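PDB 4M0X: chloromuconate cycloisomerase from Rhodococcus opacus, which belongs to the enolase superfamily, joining an N-terminal mandelate racemase/muconate lactonizing enzyme-type domain to a C-terminal TIM-type beta/alpha-barrel domain that holds a manganese ion. Local coordinates for residues V195-N198 and G199-E203; H207-L210 and P211-A214; A269-I272 and P273-G276. One frame throughout, in Å; residues are numbered along the deposited sequence.

In the fold
Following the chain from the N terminus, contact 1 comes first, where strand 192-196 ends and a tight turn leads into helix 203-215. Contact 2 is next, within that helix, which carries the chain on to strand 220-222. Contact 3 lies further along, where strand 267-270 of the same sheet passes into a short helical turn. The three are in series: each closes only a local turn, and none nests in or crosses another. Contacts 1 and 2 pack directly, with Trp201 CZ3 3.6 Å from Leu210 CD1. Contacts 1 and 3 do not touch, their nearest atoms about 6 Å apart, yet Asp196 and Lys271 both lie close to the manganese.

Contact 1. Residues V195-N198 and G199-E203; sequences VDPN and GRWSE. With MN (manganese (II) ion), chain C.
Pro197 lies over one face of the Trp201 indole. Its CB is 3.9 Å from the centroid of the five-membered ring and only 7° off the ring normal, a CH-pi contact, while CG sits over the middle of the bicycle, 4.0 Å above its plane. The indole is brought there by a first torsion that sets Trp201 CG beside its own backbone N (chi1 -86°). Arg200 CB and CG lie against the Pro197 carbonyl, Arg200 CG 3.3 Å from Pro197 O. The backbone that allows this is a type I' beta turn from Pro197 to Arg200, with Asn198 and Gly199 at its two central positions, both with positive phi. Arg200 N closes it by donating to Pro197 O over 3.1 Å, reaching the oxygen from well above the carbonyl plane. The turn follows the end of strand 192-196, one of the parallel strands of the TIM-type beta/alpha barrel, and an Asx turn anchors its start: Asn198 N donates to Asp196 OD1 over 2.9 Å, from above the carboxylate plane. The other oxygen, Asp196 OD2, binds manganese at 2.1 Å and also takes weak hydrogen bonds from Lys165 NZ and Lys167 NZ. Water 1, itself 2.2 Å from manganese, donates to Asp196 OD1 over 2.7 Å. Water 2 on the metal donates to Asn198 OD1, a bond whose modelled length is doubtful. Glu222 and Asp247 complete the protein's share of the metal site. Through CZ3 and CH2, at the far end of its six-membered ring, Trp201 packs against Leu210 and Leu213 of helix 203-215, for which Ser202 is the N-cap; Glu205 OE1 accepts from Ser202 N, as in a capping box.

Contact 2. Residues H207-L210 and P211-A214; sequences HRWL and PILA
Helix 203-215 links strands 192-196 and 220-222 in a beta-alpha-beta unit of the barrel, and in its middle Trp209 lies beside Ile212 while Pro211 bends the backbone. Ile212 CD1 comes obliquely to the benzo part of the indole, 4.0 Å from Trp209 CE3, the two side chains running alongside each other and pointing the same way. The same methyl also rests 3.4 Å from Arg208 O. With Ile212 CG1 beside its backbone N (chi1 -79°), the longer branch runs back along the preceding turn to both neighbours. Trp209 has a second companion in Arg208, whose CG stands over one indole face near the rim, 3.4 Å above the ring plane. The kink arises because Pro211 has no N-H to give to His207 O; its ring fills that place instead, CD lying 3.2 Å from His207 O. Alpha-helical bonding is regained at Leu213, whose N donates to Trp209 O over 2.9 Å at an N-H...O angle of 162°, and at Ala214, whose N donates to Leu210 O. Leu210 and Leu213 supply the buried side of the helix, their CD1 methyls 4.3 Å apart. Leu210 packs on Leu236 of helix 230-239 and on Pro224 and Leu240. Trp209, further round, packs on Ala173, Asp174 and Ser177 of helix 173-183, and Leu213 reaches Ser177 as well.

Contact 3. Residues A269-I272 and P273-G276; sequences AIKI and PKSG
Past strand residues Ala269 and Ile270 the backbone winds into one short, weakly bonded helical turn, in which Ser275 N donates to Ile272 O over 2.9 Å from above the carbonyl plane, and Gly276 ends it in a Schellman motif with positive phi (70°). Gly276 N donates back to Pro273 O over 3.0 Å as part of this ending. The turn follows a parallel strand of the C-terminal beta/alpha-barrel domain, at the end of the sheet that faces the metal site. Lys271, just before the turn, and Lys274, within it, cross at about a right angle, the contact being made by their aliphatic parts: Lys274 CD touches Lys271 CB at 3.7 Å. Bends at chi2 and chi3 turn the Lys274 chain back over the strand and bring its NZ near the Ala269 carbonyl, at a doubtfully short modelled distance. The Lys271 chain, bent nearer its tip, carries NZ to a salt bridge with Asp247 OD1 and a hydrogen bond to Ala299 O; the side chain comes within about 4 Å of manganese at its nearest atoms. Lys274 NZ makes a long, weak ion pair with the same Asp247 oxygen, so the two ammonium groups, Lys271 NZ and Lys274 NZ 5.2 Å apart, gather round one carboxylate that also binds the metal. The start of the turn is apolar: Ile272 and Pro273 both pack on Met306 of helix 304-316, and Ile272 also meets Ser310 and Leu313 there. Ser275 points back toward the strand: with OG beside its own backbone N (chi1 -42°), the hydroxyl donates to Lys271 O over 2.8 Å, nearly along the C=O axis.

Contact 1. Residues V195-N198 and G199-E203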
loop_
_atom_site.group_PDB
_atom_site.type_symbol
_atom_site.label_atom_id
_atom_site.label_comp_id
_atom_site.label_asym_id
_atom_site.label_seq_id
_atom_site.Cartn_x
_atom_site.Cartn_y
_atom_site.Cartn_z
ATOM N N VAL A 195 -0.936 9.800 -30.274
ATOM C CA VAL A 195 -2.258 10.481 -30.309
ATOM C C VAL A 195 -2.485 11.355 -29.063
ATOM O O VAL A 195 -2.222 10.922 -27.923
ATOM C CB VAL A 195 -3.436 9.493 -30.497
ATOM C CG1 VAL A 195 -3.273 8.706 -31.787
ATOM C CG2 VAL A 195 -3.555 8.551 -29.324
ATOM N N ASP A 196 -2.950 12.582 -29.291
ATOM C CA ASP A 196 -3.130 13.574 -28.221
ATOM C C ASP A 196 -4.546 14.162 -28.110
ATOM O O ASP A 196 -4.855 15.165 -28.753
ATOM C CB ASP A 196 -2.134 14.709 -28.388
ATOM C CG ASP A 196 -2.052 15.570 -27.157
ATOM O OD1 ASP A 196 -2.816 15.280 -26.223
ATOM O OD2 ASP A 196 -1.242 16.522 -27.113
ATOM N N PRO A 197 -5.413 13.529 -27.304
ATOM C CA PRO A 197 -6.753 14.014 -27.030
ATOM C C PRO A 197 -6.779 15.227 -26.097
ATOM O O PRO A 197 -7.845 15.720 -25.774
ATOM C CB PRO A 197 -7.407 12.836 -26.305
ATOM C CG PRO A 197 -6.564 11.655 -26.615
ATOM C CD PRO A 197 -5.187 12.189 -26.739
ATOM N N ASN A 198 -5.635 15.697 -25.628
ATOM C CA ASN A 198 -5.621 16.889 -24.806
ATOM C C ASN A 198 -6.416 16.705 -23.531
ATOM O O ASN A 198 -7.058 17.632 -23.044
ATOM C CB ASN A 198 -6.125 18.091 -25.604
ATOM C CG ASN A 198 -5.119 18.542 -26.662
ATOM O OD1 ASN A 198 -4.071 19.078 -26.320
ATOM N ND2 ASN A 198 -5.432 18.325 -27.952
ATOM N N GLY A 199 -6.372 15.486 -23.006
ATOM C CA GLY A 199 -7.013 15.149 -21.745
ATOM C C GLY A 199 -8.528 15.213 -21.763
ATOM O O GLY A 199 -9.152 15.293 -20.714
ATOM N N ARG A 200 -9.121 15.160 -22.955
ATOM C CA ARG A 200 -10.568 15.378 -23.136
ATOM C C ARG A 200 -11.350 14.064 -23.164
ATOM O O ARG A 200 -12.578 14.080 -23.229
ATOM C CB ARG A 200 -10.849 16.175 -24.419
ATOM C CG ARG A 200 -10.240 17.558 -24.468
ATOM C CD ARG A 200 -11.280 18.658 -24.300
ATOM N NE ARG A 200 -11.153 19.386 -23.027
ATOM C CZ ARG A 200 -11.071 20.713 -22.916
ATOM N NH1 ARG A 200 -11.119 21.479 -24.003
ATOM N NH2 ARG A 200 -10.959 21.278 -21.719
ATOM N N TRP A 201 -10.648 12.936 -23.125
ATOM C CA TRP A 201 -11.315 11.657 -23.175
ATOM C C TRP A 201 -11.672 11.153 -21.791
ATOM O O TRP A 201 -10.954 11.402 -20.830
ATOM C CB TRP A 201 -10.412 10.664 -23.864
ATOM C CG TRP A 201 -10.566 10.690 -25.333
ATOM C CD1 TRP A 201 -11.213 11.639 -26.080
ATOM C CD2 TRP A 201 -10.038 9.740 -26.258
ATOM N NE1 TRP A 201 -11.127 11.321 -27.410
ATOM C CE2 TRP A 201 -10.414 10.161 -27.548
ATOM C CE3 TRP A 201 -9.288 8.563 -26.122
ATOM C CZ2 TRP A 201 -10.081 9.437 -28.697
ATOM C CZ3 TRP A 201 -8.957 7.847 -27.270
ATOM C CH2 TRP A 201 -9.354 8.288 -28.536
ATOM N N SER A 202 -12.771 10.433 -21.674
ATOM C CA SER A 202 -13.083 9.843 -20.385
ATOM C C SER A 202 -12.284 8.578 -20.200
ATOM O O SER A 202 -11.844 7.918 -21.187
ATOM C CB SER A 202 -14.575 9.523 -20.263
ATOM O OG SER A 202 -14.952 8.405 -21.059
ATOM N N GLU A 203 -12.121 8.199 -18.944
ATOM C CA GLU A 203 -11.537 6.909 -18.659
ATOM C C GLU A 203 -12.162 5.766 -19.491
ATOM O O GLU A 203 -11.423 4.958 -20.051
ATOM C CB GLU A 203 -11.670 6.613 -17.201
ATOM C CG GLU A 203 -10.365 6.169 -16.619
ATOM C CD GLU A 203 -10.451 5.977 -15.127
ATOM O OE1 GLU A 203 -11.056 6.865 -14.436
ATOM O OE2 GLU A 203 -9.890 4.943 -14.663
HETATM MN MN MN C . -0.171 17.714 -25.742
HETATM O O HOH W 1 -1.632 16.834 -24.318
HETATM O O HOH W 2 -1.902 19.447 -25.279
#

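Contact 2. Residues H207-L210 and P211-A214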
loop_
_atom_site.group_PDB
_atom_site.type_symbol
_atom_site.label_atom_id
_atom_site.label_comp_id
_atom_site.label_asym_id
_atom_site.label_seq_id
_atom_site.Cartn_x
_atom_site.Cartn_y
_atom_site.Cartn_z
ATOM N N HIS A 207 -10.097 3.638 -22.612
ATOM C CA HIS A 207 -9.871 2.201 -22.568
ATOM C C HIS A 207 -10.524 1.511 -23.757
ATOM O O HIS A 207 -10.117 0.429 -24.132
ATOM C CB HIS A 207 -10.448 1.600 -21.276
ATOM C CG HIS A 207 -9.615 1.816 -20.042
ATOM N ND1 HIS A 207 -8.692 0.898 -19.599
ATOM C CD2 HIS A 207 -9.619 2.813 -19.121
ATOM C CE1 HIS A 207 -8.140 1.332 -18.481
ATOM N NE2 HIS A 207 -8.686 2.490 -18.169
ATOM N N ARG A 208 -11.563 2.121 -24.314
ATOM C CA ARG A 208 -12.244 1.594 -25.491
ATOM C C ARG A 208 -11.374 1.771 -26.732
ATOM O O ARG A 208 -11.185 0.814 -27.505
ATOM C CB ARG A 208 -13.617 2.282 -25.676
ATOM C CG ARG A 208 -14.247 2.228 -27.082
ATOM C CD ARG A 208 -15.144 1.007 -27.311
ATOM N NE ARG A 208 -16.236 1.246 -28.270
ATOM C CZ ARG A 208 -17.334 1.975 -28.020
ATOM N NH1 ARG A 208 -17.505 2.583 -26.847
ATOM N NH2 ARG A 208 -18.272 2.113 -28.946
ATOM N N TRP A 209 -10.838 2.983 -26.926
ATOM C CA TRP A 209 -10.286 3.331 -28.232
ATOM C C TRP A 209 -8.813 3.208 -28.346
ATOM O O TRP A 209 -8.306 2.841 -29.384
ATOM C CB TRP A 209 -10.756 4.699 -28.702
ATOM C CG TRP A 209 -12.212 4.716 -29.026
ATOM C CD1 TRP A 209 -13.207 5.316 -28.316
ATOM C CD2 TRP A 209 -12.839 4.083 -30.144
ATOM N NE1 TRP A 209 -14.433 5.097 -28.936
ATOM C CE2 TRP A 209 -14.227 4.343 -30.056
ATOM C CE3 TRP A 209 -12.363 3.312 -31.215
ATOM C CZ2 TRP A 209 -15.140 3.857 -30.997
ATOM C CZ3 TRP A 209 -13.284 2.830 -32.155
ATOM C CH2 TRP A 209 -14.649 3.108 -32.039
ATOM N N LEU A 210 -8.107 3.468 -27.272
ATOM C CA LEU A 210 -6.660 3.331 -27.297
ATOM C C LEU A 210 -6.207 1.977 -27.825
ATOM O O LEU A 210 -5.416 1.967 -28.736
ATOM C CB LEU A 210 -6.011 3.692 -25.938
ATOM C CG LEU A 210 -5.424 5.099 -25.778
ATOM C CD1 LEU A 210 -5.864 6.039 -26.887
ATOM C CD2 LEU A 210 -5.649 5.745 -24.406
ATOM N N PRO A 211 -6.689 0.848 -27.266
ATOM C CA PRO A 211 -6.164 -0.450 -27.740
ATOM C C PRO A 211 -6.473 -0.662 -29.228
ATOM O O PRO A 211 -5.651 -1.254 -29.958
ATOM C CB PRO A 211 -6.943 -1.477 -26.926
ATOM C CG PRO A 211 -7.403 -0.745 -25.717
ATOM C CD PRO A 211 -7.660 0.666 -26.176
ATOM N N ILE A 212 -7.606 -0.134 -29.676
ATOM C CA ILE A 212 -7.975 -0.267 -31.060
ATOM C C ILE A 212 -6.979 0.501 -31.922
ATOM O O ILE A 212 -6.508 0.006 -32.976
ATOM C CB ILE A 212 -9.457 0.130 -31.311
ATOM C CG1 ILE A 212 -10.384 -1.022 -30.902
ATOM C CG2 ILE A 212 -9.719 0.459 -32.773
ATOM C CD1 ILE A 212 -11.770 -0.549 -30.533
ATOM N N LEU A 213 -6.623 1.688 -31.456
ATOM C CA LEU A 213 -5.637 2.490 -32.134
ATOM C C LEU A 213 -4.212 1.918 -31.996
ATOM O O LEU A 213 -3.383 2.067 -32.887
ATOM C CB LEU A 213 -5.713 3.924 -31.625
ATOM C CG LEU A 213 -6.951 4.776 -31.929
ATOM C CD1 LEU A 213 -7.113 5.959 -30.960
ATOM C CD2 LEU A 213 -6.824 5.285 -33.345
ATOM N N ALA A 214 -3.913 1.256 -30.891
ATOM C CA ALA A 214 -2.577 0.670 -30.734
ATOM C C ALA A 214 -2.441 -0.482 -31.716
ATOM O O ALA A 214 -1.392 -0.661 -32.339
ATOM C CB ALA A 214 -2.331 0.212 -29.305
#

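Contact 3. Residues A269-I272 and P273-G276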
loop_
_atom_site.group_PDB
_atom_site.type_symbol
_atom_site.label_atom_id
_atom_site.label_comp_id
_atom_site.label_asym_id
_atom_site.label_seq_id
_atom_site.Cartn_x
_atom_site.Cartn_y
_atom_site.Cartn_z
ATOM N N ALA A 269 6.225 14.970 -21.593
ATOM C CA ALA A 269 6.385 15.909 -22.687
ATOM C C ALA A 269 7.049 17.131 -22.064
ATOM O O ALA A 269 6.477 17.766 -21.189
ATOM C CB ALA A 269 5.033 16.261 -23.267
ATOM N N ILE A 270 8.271 17.437 -22.483
ATOM C CA ILE A 270 8.985 18.575 -21.928
ATOM C C ILE A 270 8.771 19.828 -22.789
ATOM O O ILE A 270 8.832 19.756 -24.020
ATOM C CB ILE A 270 10.478 18.253 -21.785
ATOM C CG1 ILE A 270 10.671 16.947 -21.002
ATOM C CG2 ILE A 270 11.223 19.430 -21.158
ATOM C CD1 ILE A 270 10.359 17.030 -19.521
ATOM N N LYS A 271 8.508 20.968 -22.142
ATOM C CA LYS A 271 8.144 22.217 -22.831
ATOM C C LYS A 271 8.457 23.334 -21.883
ATOM O O LYS A 271 8.071 23.237 -20.732
ATOM C CB LYS A 271 6.644 22.301 -23.081
ATOM C CG LYS A 271 6.053 21.461 -24.189
ATOM C CD LYS A 271 4.687 22.028 -24.585
ATOM C CE LYS A 271 3.526 21.311 -23.914
ATOM N NZ LYS A 271 2.792 20.429 -24.865
ATOM N N ILE A 272 9.107 24.396 -22.361
ATOM C CA ILE A 272 9.485 25.506 -21.500
ATOM C C ILE A 272 8.319 26.348 -20.932
ATOM O O ILE A 272 8.194 26.459 -19.712
ATOM C CB ILE A 272 10.577 26.386 -22.134
ATOM C CG1 ILE A 272 11.872 25.602 -22.205
ATOM C CG2 ILE A 272 10.830 27.636 -21.297
ATOM C CD1 ILE A 272 13.025 26.385 -22.778
ATOM N N PRO A 273 7.453 26.918 -21.800
ATOM C CA PRO A 273 6.387 27.818 -21.334
ATOM C C PRO A 273 5.596 27.244 -20.159
ATOM O O PRO A 273 5.438 27.872 -19.123
ATOM C CB PRO A 273 5.463 27.919 -22.553
ATOM C CG PRO A 273 6.318 27.594 -23.711
ATOM C CD PRO A 273 7.236 26.528 -23.204
ATOM N N LYS A 274 5.116 26.033 -20.340
ATOM C CA LYS A 274 4.279 25.370 -19.371
ATOM C C LYS A 274 4.954 25.090 -17.999
ATOM O O LYS A 274 4.252 24.895 -17.003
ATOM C CB LYS A 274 3.663 24.142 -20.053
ATOM C CG LYS A 274 3.717 22.824 -19.338
ATOM C CD LYS A 274 4.521 21.795 -20.109
ATOM C CE LYS A 274 3.917 20.427 -19.822
ATOM N NZ LYS A 274 4.725 19.249 -20.216
ATOM N N SER A 275 6.291 25.107 -17.957
ATOM C CA SER A 275 7.069 24.829 -16.731
ATOM C C SER A 275 7.536 26.108 -16.121
ATOM O O SER A 275 8.214 26.087 -15.089
ATOM C CB SER A 275 8.347 24.041 -17.013
ATOM O OG SER A 275 8.135 23.011 -17.947
ATOM N N GLY A 276 7.222 27.215 -16.788
ATOM C CA GLY A 276 7.691 28.538 -16.369
ATOM C C GLY A 276 9.178 28.796 -16.553
ATOM O O GLY A 276 9.773 29.554 -15.781
#